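Inositol monophosphatase family protein (PDB 4I3Y) probably hydrolyses inositol monophosphates to inositol and phosphate in a magnesium-dependent reaction that lithium inhibits. Local coordinates at residues I87-I92 with L113-E118; A137-G142 with Q219-E224; I162-A167 with G201-H206; Q176-A181 with L258-A263. One frame throughout, in Å; residues are numbered along the deposited sequence.

Contact 1 (I87-I92 with L113-E118)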
# COMPACT_ATOMS: atom_id res chain seq x y z
N ILE A 87 9.47 -29.21 20.28
CA ILE A 87 10.63 -28.95 19.41
C ILE A 87 11.54 -27.86 20.01
O ILE A 87 11.08 -26.77 20.36
CB ILE A 87 10.17 -28.68 17.95
CG1 ILE A 87 11.38 -28.51 17.02
CG2 ILE A 87 9.17 -27.51 17.89
CD1 ILE A 87 12.21 -29.77 16.89
N ASN A 88 12.83 -28.17 20.20
CA ASN A 88 13.71 -27.27 20.97
C ASN A 88 14.05 -26.00 20.18
O ASN A 88 13.90 -24.88 20.68
CB ASN A 88 14.98 -28.01 21.48
CG ASN A 88 14.73 -28.75 22.81
OD1 ASN A 88 15.20 -29.85 23.01
ND2 ASN A 88 13.97 -28.13 23.70
N HIS A 89 14.48 -26.23 18.95
CA HIS A 89 14.92 -25.17 18.01
C HIS A 89 14.04 -25.19 16.78
O HIS A 89 14.14 -26.07 15.94
CB HIS A 89 16.40 -25.37 17.62
CG HIS A 89 17.32 -25.34 18.80
ND1 HIS A 89 17.56 -24.19 19.53
CD2 HIS A 89 18.04 -26.32 19.41
CE1 HIS A 89 18.40 -24.45 20.51
NE2 HIS A 89 18.71 -25.73 20.46
N LEU A 90 13.16 -24.19 16.66
CA LEU A 90 12.24 -24.20 15.53
C LEU A 90 12.21 -22.87 14.79
O LEU A 90 12.04 -21.81 15.40
CB LEU A 90 10.84 -24.42 16.05
CG LEU A 90 9.79 -24.38 14.92
CD1 LEU A 90 9.90 -25.44 13.85
CD2 LEU A 90 8.42 -24.35 15.56
N TRP A 91 12.36 -22.97 13.48
CA TRP A 91 12.20 -21.85 12.55
C TRP A 91 10.84 -21.93 11.84
O TRP A 91 10.50 -22.96 11.27
CB TRP A 91 13.33 -21.86 11.50
CG TRP A 91 14.65 -21.51 12.18
CD1 TRP A 91 15.49 -22.37 12.84
CD2 TRP A 91 15.22 -20.19 12.34
NE1 TRP A 91 16.59 -21.67 13.38
CE2 TRP A 91 16.45 -20.34 13.08
CE3 TRP A 91 14.84 -18.92 11.91
CZ2 TRP A 91 17.30 -19.25 13.39
CZ3 TRP A 91 15.67 -17.83 12.21
CH2 TRP A 91 16.89 -18.01 12.97
N ILE A 92 10.08 -20.83 11.84
CA ILE A 92 8.89 -20.82 11.00
C ILE A 92 9.15 -19.87 9.83
O ILE A 92 9.68 -18.75 10.03
CB ILE A 92 7.65 -20.42 11.78
CG1 ILE A 92 7.46 -21.39 12.95
CG2 ILE A 92 6.45 -20.35 10.82
CD1 ILE A 92 6.13 -21.21 13.69
N LEU A 113 10.49 -14.70 8.70
CA LEU A 113 11.24 -15.75 9.47
C LEU A 113 11.08 -15.56 10.94
O LEU A 113 11.12 -14.41 11.41
CB LEU A 113 12.75 -15.67 9.19
CG LEU A 113 13.22 -16.43 7.98
CD1 LEU A 113 14.65 -15.99 7.60
CD2 LEU A 113 13.11 -17.96 8.15
N ALA A 114 10.95 -16.66 11.69
CA ALA A 114 10.84 -16.55 13.13
C ALA A 114 11.44 -17.82 13.77
O ALA A 114 11.17 -18.96 13.32
CB ALA A 114 9.39 -16.36 13.57
N TYR A 115 12.28 -17.57 14.79
CA TYR A 115 12.95 -18.61 15.55
C TYR A 115 12.38 -18.69 16.99
O TYR A 115 12.34 -17.69 17.75
CB TYR A 115 14.46 -18.34 15.58
CG TYR A 115 15.25 -19.16 16.58
CD1 TYR A 115 15.33 -20.55 16.46
CD2 TYR A 115 15.95 -18.52 17.65
CE1 TYR A 115 16.10 -21.32 17.37
CE2 TYR A 115 16.72 -19.26 18.58
CZ TYR A 115 16.81 -20.66 18.44
OH TYR A 115 17.53 -21.41 19.36
N PHE A 116 12.05 -19.90 17.37
CA PHE A 116 11.42 -20.17 18.64
C PHE A 116 12.32 -21.17 19.36
O PHE A 116 12.70 -22.20 18.78
CB PHE A 116 10.02 -20.81 18.45
CG PHE A 116 9.02 -19.88 17.84
CD1 PHE A 116 8.19 -19.11 18.66
CD2 PHE A 116 8.96 -19.73 16.47
CE1 PHE A 116 7.29 -18.22 18.12
CE2 PHE A 116 8.05 -18.83 15.91
CZ PHE A 116 7.23 -18.07 16.73
N TYR A 117 12.65 -20.83 20.59
CA TYR A 117 13.53 -21.69 21.40
C TYR A 117 12.68 -22.28 22.53
O TYR A 117 12.18 -21.54 23.39
CB TYR A 117 14.72 -20.90 21.96
CG TYR A 117 15.54 -21.73 22.96
CD1 TYR A 117 16.24 -22.85 22.54
CD2 TYR A 117 15.54 -21.42 24.34
CE1 TYR A 117 16.95 -23.63 23.43
CE2 TYR A 117 16.26 -22.20 25.24
CZ TYR A 117 16.95 -23.31 24.77
OH TYR A 117 17.69 -24.13 25.60
N GLU A 118 12.47 -23.61 22.50
CA GLU A 118 11.54 -24.26 23.46
C GLU A 118 10.26 -23.46 23.51
O GLU A 118 9.85 -22.99 24.58
CB GLU A 118 12.13 -24.40 24.86
CG GLU A 118 13.47 -25.08 24.83
CD GLU A 118 14.05 -25.34 26.20
OE1 GLU A 118 13.75 -24.61 27.19
OE2 GLU A 118 14.81 -26.30 26.29
O HOH W 1 10.82 -23.96 19.86

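Contact 2 (A137-G142 with Q219-E224)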
# COMPACT_ATOMS: atom_id res chain seq x y z
N ALA A 137 13.45 -8.33 14.94
CA ALA A 137 13.22 -8.28 16.37
C ALA A 137 14.18 -9.31 17.03
O ALA A 137 14.28 -10.46 16.57
CB ALA A 137 11.79 -8.62 16.67
N ILE A 138 14.90 -8.86 18.07
CA ILE A 138 15.85 -9.69 18.80
C ILE A 138 15.64 -9.56 20.28
O ILE A 138 15.75 -8.44 20.82
CB ILE A 138 17.32 -9.28 18.55
CG1 ILE A 138 17.69 -9.51 17.09
CG2 ILE A 138 18.26 -10.02 19.55
CD1 ILE A 138 17.86 -8.23 16.35
N ARG A 139 15.31 -10.68 20.93
CA ARG A 139 14.97 -10.68 22.37
C ARG A 139 16.18 -10.16 23.13
O ARG A 139 17.25 -10.69 22.98
CB ARG A 139 14.59 -12.10 22.79
CG ARG A 139 14.20 -12.37 24.24
CD ARG A 139 13.21 -13.57 24.22
NE ARG A 139 12.12 -13.04 24.97
CZ ARG A 139 10.84 -12.97 24.71
NH1 ARG A 139 10.17 -13.57 23.74
NH2 ARG A 139 10.20 -12.32 25.63
N GLY A 140 16.01 -9.10 23.92
CA GLY A 140 17.13 -8.54 24.69
C GLY A 140 17.71 -7.28 24.04
O GLY A 140 18.16 -6.39 24.74
N GLU A 141 17.65 -7.18 22.72
CA GLU A 141 18.18 -6.02 21.98
C GLU A 141 17.10 -5.02 21.53
O GLU A 141 17.32 -3.83 21.62
CB GLU A 141 18.88 -6.50 20.74
CG GLU A 141 20.39 -6.52 20.71
CD GLU A 141 20.91 -6.79 19.30
OE1 GLU A 141 21.10 -5.81 18.54
OE2 GLU A 141 21.15 -7.97 18.91
N GLY A 142 15.98 -5.51 20.97
CA GLY A 142 14.85 -4.70 20.52
C GLY A 142 14.47 -5.00 19.07
O GLY A 142 14.87 -6.03 18.49
N GLN A 219 5.60 -11.86 13.93
CA GLN A 219 4.89 -10.79 14.57
C GLN A 219 4.80 -10.92 16.11
O GLN A 219 4.74 -9.89 16.82
CB GLN A 219 3.49 -10.65 13.97
CG GLN A 219 3.45 -10.10 12.54
CD GLN A 219 3.49 -11.17 11.48
OE1 GLN A 219 4.37 -12.06 11.49
NE2 GLN A 219 2.61 -11.05 10.47
N PHE A 220 4.79 -12.17 16.63
CA PHE A 220 4.77 -12.37 18.10
C PHE A 220 5.83 -11.56 18.78
O PHE A 220 5.55 -10.87 19.74
CB PHE A 220 4.99 -13.83 18.50
CG PHE A 220 3.82 -14.75 18.17
CD1 PHE A 220 2.75 -14.87 19.04
CD2 PHE A 220 3.83 -15.53 16.99
CE1 PHE A 220 1.69 -15.73 18.72
CE2 PHE A 220 2.79 -16.36 16.68
CZ PHE A 220 1.69 -16.45 17.54
N LEU A 221 7.08 -11.68 18.33
CA LEU A 221 8.15 -10.99 19.08
C LEU A 221 8.09 -9.48 18.86
O LEU A 221 8.37 -8.69 19.81
CB LEU A 221 9.52 -11.59 18.69
CG LEU A 221 10.72 -11.03 19.40
CD1 LEU A 221 10.53 -11.25 20.88
CD2 LEU A 221 12.01 -11.71 18.91
N PHE A 222 7.68 -9.05 17.64
CA PHE A 222 7.46 -7.62 17.42
C PHE A 222 6.43 -7.08 18.40
O PHE A 222 6.60 -5.99 18.93
CB PHE A 222 7.09 -7.32 15.96
CG PHE A 222 8.26 -7.41 14.99
CD1 PHE A 222 9.09 -6.30 14.77
CD2 PHE A 222 8.50 -8.56 14.26
CE1 PHE A 222 10.18 -6.39 13.90
CE2 PHE A 222 9.57 -8.66 13.38
CZ PHE A 222 10.40 -7.57 13.18
N ALA A 223 5.33 -7.82 18.60
CA ALA A 223 4.21 -7.35 19.43
C ALA A 223 4.67 -7.27 20.90
O ALA A 223 4.45 -6.27 21.57
CB ALA A 223 2.99 -8.28 19.29
N GLU A 224 5.41 -8.28 21.35
CA GLU A 224 5.96 -8.23 22.71
C GLU A 224 6.93 -7.03 22.91
O GLU A 224 6.77 -6.26 23.85
CB GLU A 224 6.72 -9.53 22.98
CG GLU A 224 7.38 -9.58 24.35
CD GLU A 224 7.77 -10.99 24.73
OE1 GLU A 224 7.57 -11.92 23.94
OE2 GLU A 224 8.29 -11.15 25.84

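Contact 3 (I162-A167 with G201-H206)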
# COMPACT_ATOMS: atom_id res chain seq x y z
N ILE A 162 -6.03 4.24 11.07
CA ILE A 162 -6.34 3.52 9.84
C ILE A 162 -6.40 2.05 10.16
O ILE A 162 -5.58 1.56 10.89
CB ILE A 162 -5.29 3.80 8.72
CG1 ILE A 162 -5.38 5.27 8.29
CG2 ILE A 162 -5.44 2.83 7.55
CD1 ILE A 162 -4.22 5.72 7.41
N ILE A 163 -7.39 1.32 9.66
CA ILE A 163 -7.31 -0.13 9.86
C ILE A 163 -7.24 -0.88 8.58
O ILE A 163 -7.60 -0.36 7.52
CB ILE A 163 -8.44 -0.74 10.69
CG1 ILE A 163 -9.81 -0.42 10.12
CG2 ILE A 163 -8.32 -0.31 12.14
CD1 ILE A 163 -10.80 -1.25 10.95
N SER A 164 -6.80 -2.13 8.70
CA SER A 164 -6.52 -2.95 7.55
C SER A 164 -7.02 -4.37 7.79
O SER A 164 -6.84 -4.97 8.89
CB SER A 164 -4.99 -2.93 7.38
OG SER A 164 -4.47 -4.08 6.77
N PHE A 165 -7.66 -4.94 6.77
CA PHE A 165 -8.20 -6.29 6.87
C PHE A 165 -8.71 -6.64 5.49
O PHE A 165 -8.84 -5.74 4.62
CB PHE A 165 -9.34 -6.39 7.92
CG PHE A 165 -10.51 -5.46 7.65
CD1 PHE A 165 -11.59 -5.87 6.86
CD2 PHE A 165 -10.56 -4.19 8.22
CE1 PHE A 165 -12.67 -5.02 6.60
CE2 PHE A 165 -11.63 -3.33 7.97
CZ PHE A 165 -12.67 -3.74 7.14
N ASN A 166 -8.94 -7.94 5.28
CA ASN A 166 -9.48 -8.46 4.01
C ASN A 166 -11.00 -8.34 4.11
O ASN A 166 -11.67 -9.10 4.82
CB ASN A 166 -9.01 -9.89 3.75
CG ASN A 166 -9.57 -10.49 2.45
OD1 ASN A 166 -10.35 -9.87 1.74
ND2 ASN A 166 -9.15 -11.70 2.14
N ALA A 167 -11.54 -7.35 3.41
CA ALA A 167 -12.98 -7.05 3.49
C ALA A 167 -13.81 -8.06 2.65
O ALA A 167 -15.06 -7.98 2.63
CB ALA A 167 -13.22 -5.64 2.99
N GLY A 201 3.06 2.14 13.88
CA GLY A 201 2.04 3.11 14.33
C GLY A 201 1.32 3.87 13.19
O GLY A 201 0.58 4.82 13.47
N GLN A 202 1.52 3.42 11.92
CA GLN A 202 0.81 3.90 10.70
C GLN A 202 -0.65 3.36 10.59
O GLN A 202 -1.53 4.10 10.17
CB GLN A 202 1.58 3.46 9.41
CG GLN A 202 3.05 3.92 9.44
CD GLN A 202 3.79 3.28 8.28
OE1 GLN A 202 3.92 2.05 8.23
NE2 GLN A 202 4.26 4.10 7.33
N PHE A 203 -0.89 2.11 11.01
CA PHE A 203 -2.24 1.54 11.14
C PHE A 203 -2.51 1.30 12.64
O PHE A 203 -1.57 1.02 13.39
CB PHE A 203 -2.29 0.15 10.43
CG PHE A 203 -2.17 0.22 8.92
CD1 PHE A 203 -2.21 1.42 8.25
CD2 PHE A 203 -2.17 -0.97 8.17
CE1 PHE A 203 -2.13 1.46 6.83
CE2 PHE A 203 -2.11 -0.96 6.78
CZ PHE A 203 -2.06 0.28 6.11
N GLY A 204 -3.79 1.42 13.04
CA GLY A 204 -4.24 1.02 14.38
C GLY A 204 -4.26 -0.46 14.56
O GLY A 204 -3.93 -0.94 15.66
N ALA A 205 -4.61 -1.21 13.51
CA ALA A 205 -4.78 -2.65 13.66
C ALA A 205 -4.81 -3.31 12.30
O ALA A 205 -5.09 -2.65 11.29
CB ALA A 205 -6.06 -2.98 14.49
N HIS A 206 -4.42 -4.60 12.27
CA HIS A 206 -4.52 -5.43 11.09
C HIS A 206 -5.20 -6.71 11.54
O HIS A 206 -4.85 -7.31 12.59
CB HIS A 206 -3.16 -5.79 10.42
CG HIS A 206 -3.29 -6.80 9.31
ND1 HIS A 206 -3.99 -6.55 8.16
CD2 HIS A 206 -2.77 -8.05 9.16
CE1 HIS A 206 -3.96 -7.61 7.37
NE2 HIS A 206 -3.22 -8.54 7.96
O HOH W 2 -3.49 5.05 11.58

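Contact 4 (Q176-A181 with L258-A263)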
# COMPACT_ATOMS: atom_id res chain seq x y z
N GLN A 176 -18.79 -2.90 7.35
CA GLN A 176 -19.34 -1.54 7.53
C GLN A 176 -19.04 -0.98 8.95
O GLN A 176 -18.60 0.18 9.11
CB GLN A 176 -20.82 -1.50 7.14
CG GLN A 176 -21.44 -0.08 7.06
CD GLN A 176 -20.83 0.81 5.98
OE1 GLN A 176 -20.13 1.76 6.30
NE2 GLN A 176 -21.08 0.51 4.74
N ASP A 177 -19.19 -1.81 9.98
CA ASP A 177 -18.98 -1.32 11.33
C ASP A 177 -17.52 -0.94 11.56
O ASP A 177 -17.25 0.04 12.29
CB ASP A 177 -19.46 -2.29 12.42
CG ASP A 177 -20.97 -2.51 12.37
OD1 ASP A 177 -21.68 -1.60 11.88
OD2 ASP A 177 -21.42 -3.61 12.82
N LEU A 178 -16.61 -1.69 10.94
CA LEU A 178 -15.16 -1.40 11.06
C LEU A 178 -14.83 -0.09 10.32
O LEU A 178 -14.08 0.76 10.84
CB LEU A 178 -14.35 -2.58 10.51
CG LEU A 178 -14.42 -3.91 11.30
CD1 LEU A 178 -13.88 -5.08 10.49
CD2 LEU A 178 -13.60 -3.75 12.56
N PHE A 179 -15.33 0.06 9.09
CA PHE A 179 -15.31 1.37 8.36
C PHE A 179 -15.79 2.56 9.22
O PHE A 179 -15.09 3.56 9.38
CB PHE A 179 -16.20 1.30 7.12
CG PHE A 179 -15.66 0.43 5.95
CD1 PHE A 179 -14.38 -0.07 5.94
CD2 PHE A 179 -16.47 0.19 4.84
CE1 PHE A 179 -13.91 -0.85 4.89
CE2 PHE A 179 -16.03 -0.56 3.77
CZ PHE A 179 -14.72 -1.09 3.78
N ASP A 180 -17.02 2.49 9.74
CA ASP A 180 -17.57 3.61 10.53
C ASP A 180 -16.77 3.97 11.79
O ASP A 180 -16.67 5.13 12.13
CB ASP A 180 -19.02 3.35 10.98
CG ASP A 180 -19.98 3.10 9.81
OD1 ASP A 180 -19.66 3.52 8.68
OD2 ASP A 180 -21.03 2.46 10.04
N ALA A 181 -16.22 2.98 12.50
CA ALA A 181 -15.54 3.24 13.76
C ALA A 181 -14.07 3.63 13.63
O ALA A 181 -13.49 4.06 14.59
CB ALA A 181 -15.65 2.04 14.66
N LEU A 258 -12.04 -5.72 18.62
CA LEU A 258 -12.52 -7.08 18.92
C LEU A 258 -14.01 -7.07 19.22
O LEU A 258 -14.75 -8.03 18.87
CB LEU A 258 -11.82 -7.69 20.15
CG LEU A 258 -10.39 -8.20 19.97
CD1 LEU A 258 -9.97 -9.05 21.19
CD2 LEU A 258 -10.32 -9.07 18.72
N LYS A 259 -14.46 -6.03 19.90
CA LYS A 259 -15.88 -5.98 20.23
C LYS A 259 -16.72 -5.76 18.95
O LYS A 259 -17.73 -6.43 18.75
CB LYS A 259 -16.16 -5.02 21.38
CG LYS A 259 -16.45 -3.61 20.93
CD LYS A 259 -17.72 -3.04 21.60
CE LYS A 259 -17.61 -1.50 21.71
NZ LYS A 259 -17.21 -0.91 20.39
N ILE A 260 -16.28 -4.88 18.04
CA ILE A 260 -16.93 -4.79 16.69
C ILE A 260 -16.96 -6.14 15.93
O ILE A 260 -17.96 -6.51 15.32
CB ILE A 260 -16.27 -3.73 15.79
CG1 ILE A 260 -16.50 -2.35 16.35
CG2 ILE A 260 -16.87 -3.72 14.40
CD1 ILE A 260 -15.55 -1.31 15.75
N LEU A 261 -15.84 -6.86 15.91
CA LEU A 261 -15.79 -8.11 15.17
C LEU A 261 -16.79 -9.14 15.74
O LEU A 261 -17.28 -10.00 15.01
CB LEU A 261 -14.37 -8.74 15.25
CG LEU A 261 -13.29 -8.14 14.33
CD1 LEU A 261 -11.90 -8.59 14.79
CD2 LEU A 261 -13.54 -8.45 12.86
N ASN A 262 -16.98 -9.12 17.05
CA ASN A 262 -17.72 -10.17 17.70
C ASN A 262 -19.23 -9.79 17.90
O ASN A 262 -20.04 -10.66 18.26
CB ASN A 262 -17.03 -10.56 19.02
CG ASN A 262 -15.69 -11.26 18.81
OD1 ASN A 262 -15.59 -12.21 18.01
ND2 ASN A 262 -14.65 -10.81 19.51
N ALA A 263 -19.58 -8.52 17.67
CA ALA A 263 -20.96 -8.00 17.80
C ALA A 263 -21.88 -8.71 16.87
O ALA A 263 -21.44 -9.24 15.84
CB ALA A 263 -21.00 -6.49 17.50

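Contact 1 (I87-I92 with L113-E118)
The six-membered ring of W91 carries the CB of Y115 over one face: that methylene sits 3.4 Å from the ring centroid and only 5° off the normal, a CH-pi contact. Beyond CB the tyrosine ring slides away, so the two rings lie nearly parallel yet barely overlap. Y115 points its ring away from its own amide nitrogen (chi1 167°) and runs along the same sheet face toward H89, where its OH reaches the imidazole edge in plane, 2.8 Å from H89 ND1, in a hydrogen bond. Y117 lies alongside H89 with its CE1 3.4 Å from H89 CE1, the rings obliquely inclined. One face of the Y117 ring is covered by the CG of E118. L90 O lies at the edge of the F116 ring, in its plane.

The other sheet face holds L90, I92, A114 and F116, where I92 CD1 approaches F116 CE2 at 3.8 Å. Between the faces the backbones form antiparallel hydrogen-bonded pairs, L90 with F116 and I92 with A114. The I92 N to A114 O bond measures 2.6 Å and the return bond from A114 N to I92 O 3.0 Å. E118 N closes the ladder on N88 O.

The segment axes run at 161°, as expected of adjacent strands in the large mixed sheet. Strand 72-75 flanks 89-97, and H71, just ahead of it, bonds W91 NE1 and stacks on H89; strand 120-128 flanks 110-117. Helix 12-35 packs on W91 and L113, while A217 and H240 meet the opposite face.

Contact 2 (A137-G142 with Q219-E224)
L221 is the first residue of helix segment 219-224 to meet the strand end and turn 137-142. Its CG, anti to the backbone N, carries the isobutyl group across to A137, whose CB is 3.8 Å from L221 CG. The two methyls divide the work: CD2 rests against the A137 backbone, 3.5 Å from A137 O, while CD1 comes within 3.7 Å of R139 NH1.

F222 follows and offers a ring face. A137 CB stands over the ring centre, 3.8 Å from the centroid and 5° off the normal, which satisfies the criteria for a CH-pi contact; F222 CZ also approaches A137 N at 3.6 Å. One small methyl is thus held between a leucine branch and a phenyl face.

One turn after F220, E224 extends its chain to the guanidinium of R139 and forms a salt bridge. R139 NH1 donates to E224 OE1 at 3.1 Å with an angle of 143°, meeting that oxygen from above the carboxylate plane; the two planar groups are inclined at 63°. The placement of R139 NH2 and E224 OE2 is doubtful in the model, so the fine geometry of the pair is uncertain.

R139 begins the turn after strand 133-138, where E141 and G142 both face I138 in a classic beta bulge. Helix 219-225 packs on the large sheet at this strand end: L221 also touches S124 of strand 120-128, R139 NH1 bonds P121 O, F222 meets M196 of helix 191-200, and A223 lies on M230 of strand 229-232.

Contact 3 (I162-A167 with G201-H206)
Strands 162-164 and 205-208 run side by side in the smaller mixed sheet, joined by a parallel bridge between S164 and H206 and separated in sequence by helices 172-181 and 191-200. The segment directions differ by 26°. G204 N donates to I162 O over 2.8 Å in the carbonyl plane, and S164 N bonds A205 O at 3.1 Å. At the I162 end, a water accepts from I162 N and donates to Q202 O.

F203 packs between two side chains of the other segment: its CD1 is 3.6 Å from I162 CG2, and its CD2 is 3.5 Å from S164 CB. Beyond it, H206 ND1 donates to S164 OG over 2.9 Å, the hydroxyl oxygen tilted 23° from the imidazole plane; a second, weak bond runs from the same nitrogen to S164 O. The serine CB-OG bond lies anti to the backbone N (chi1 152°), which turns OG to H206.

S164 OG also bonds D194 OD1 of helix 191-200. Since OG accepts from H206 ND1, its own proton is probably directed to D194, giving a buried hydrogen-bonded chain from imidazole through hydroxyl to carboxylate; the aspartate would probably polarise the hydroxyl and strengthen it as acceptor.

Contact 4 (Q176-A181 with L258-A263)
Helix segments 176-181 and 258-262 pass in a nearly antiparallel sense, their N-to-C directions 152° apart and their axes 9.8 Å from each other at closest approach, with D177 and I260 bringing their CA atoms nearest at 6.7 Å. I260 carries most of the contact, and its two branches reach different residues of the facing helix. CG2, anti to the backbone N, lies 3.6 Å from D177 CB and 3.8 Å from L178 CD2. The other branch, CG1 being anti to the carbonyl carbon (chi1 -66°), extends CD1 to within 3.5 Å of A181 CB. The isoleucine thus spans one turn of helix 172-181, from D177 to A181, with no hydrogen bond across the interface; D177 takes part through its CB.

Both helices belong to the alpha/beta layering of this phosphatase family, and the pair lies toward the periphery, with its centre about 23 Å from the centre of the chain. L178 also reaches past I260: its CD1 meets L261 CD2 at 4.1 Å, one residue further along helix 254-262. L178 touches F165 and M170 as well, A181 rests on L158, and L261 reaches L233, while F179 packs on Q168 of the second subunit.

Contacts 1 and 2 both involve the large mixed sheet: contact 1 joins two of its strands, contact 2 sets a helix on another strand's end, and F116 and F220 touch between them. Contact 3 lies in the smaller sheet, and contact 4 packs two helices beside it; F165 and I163 of the former meet L178 of the latter, and both reach the second subunit. Contact 3 is buried throughout, contact 4 sits farthest from the chain centre, and contact 1 has exposed residues at one end. Chemistry follows place: a regular backbone ladder with ring contacts and a histidine-tyrosine bond in 1, a short parallel pairing with a histidine-serine bond in 3, apolar packing with a peripheral salt bridge in 2, and van der Waals packing without hydrogen bonds across it in 4.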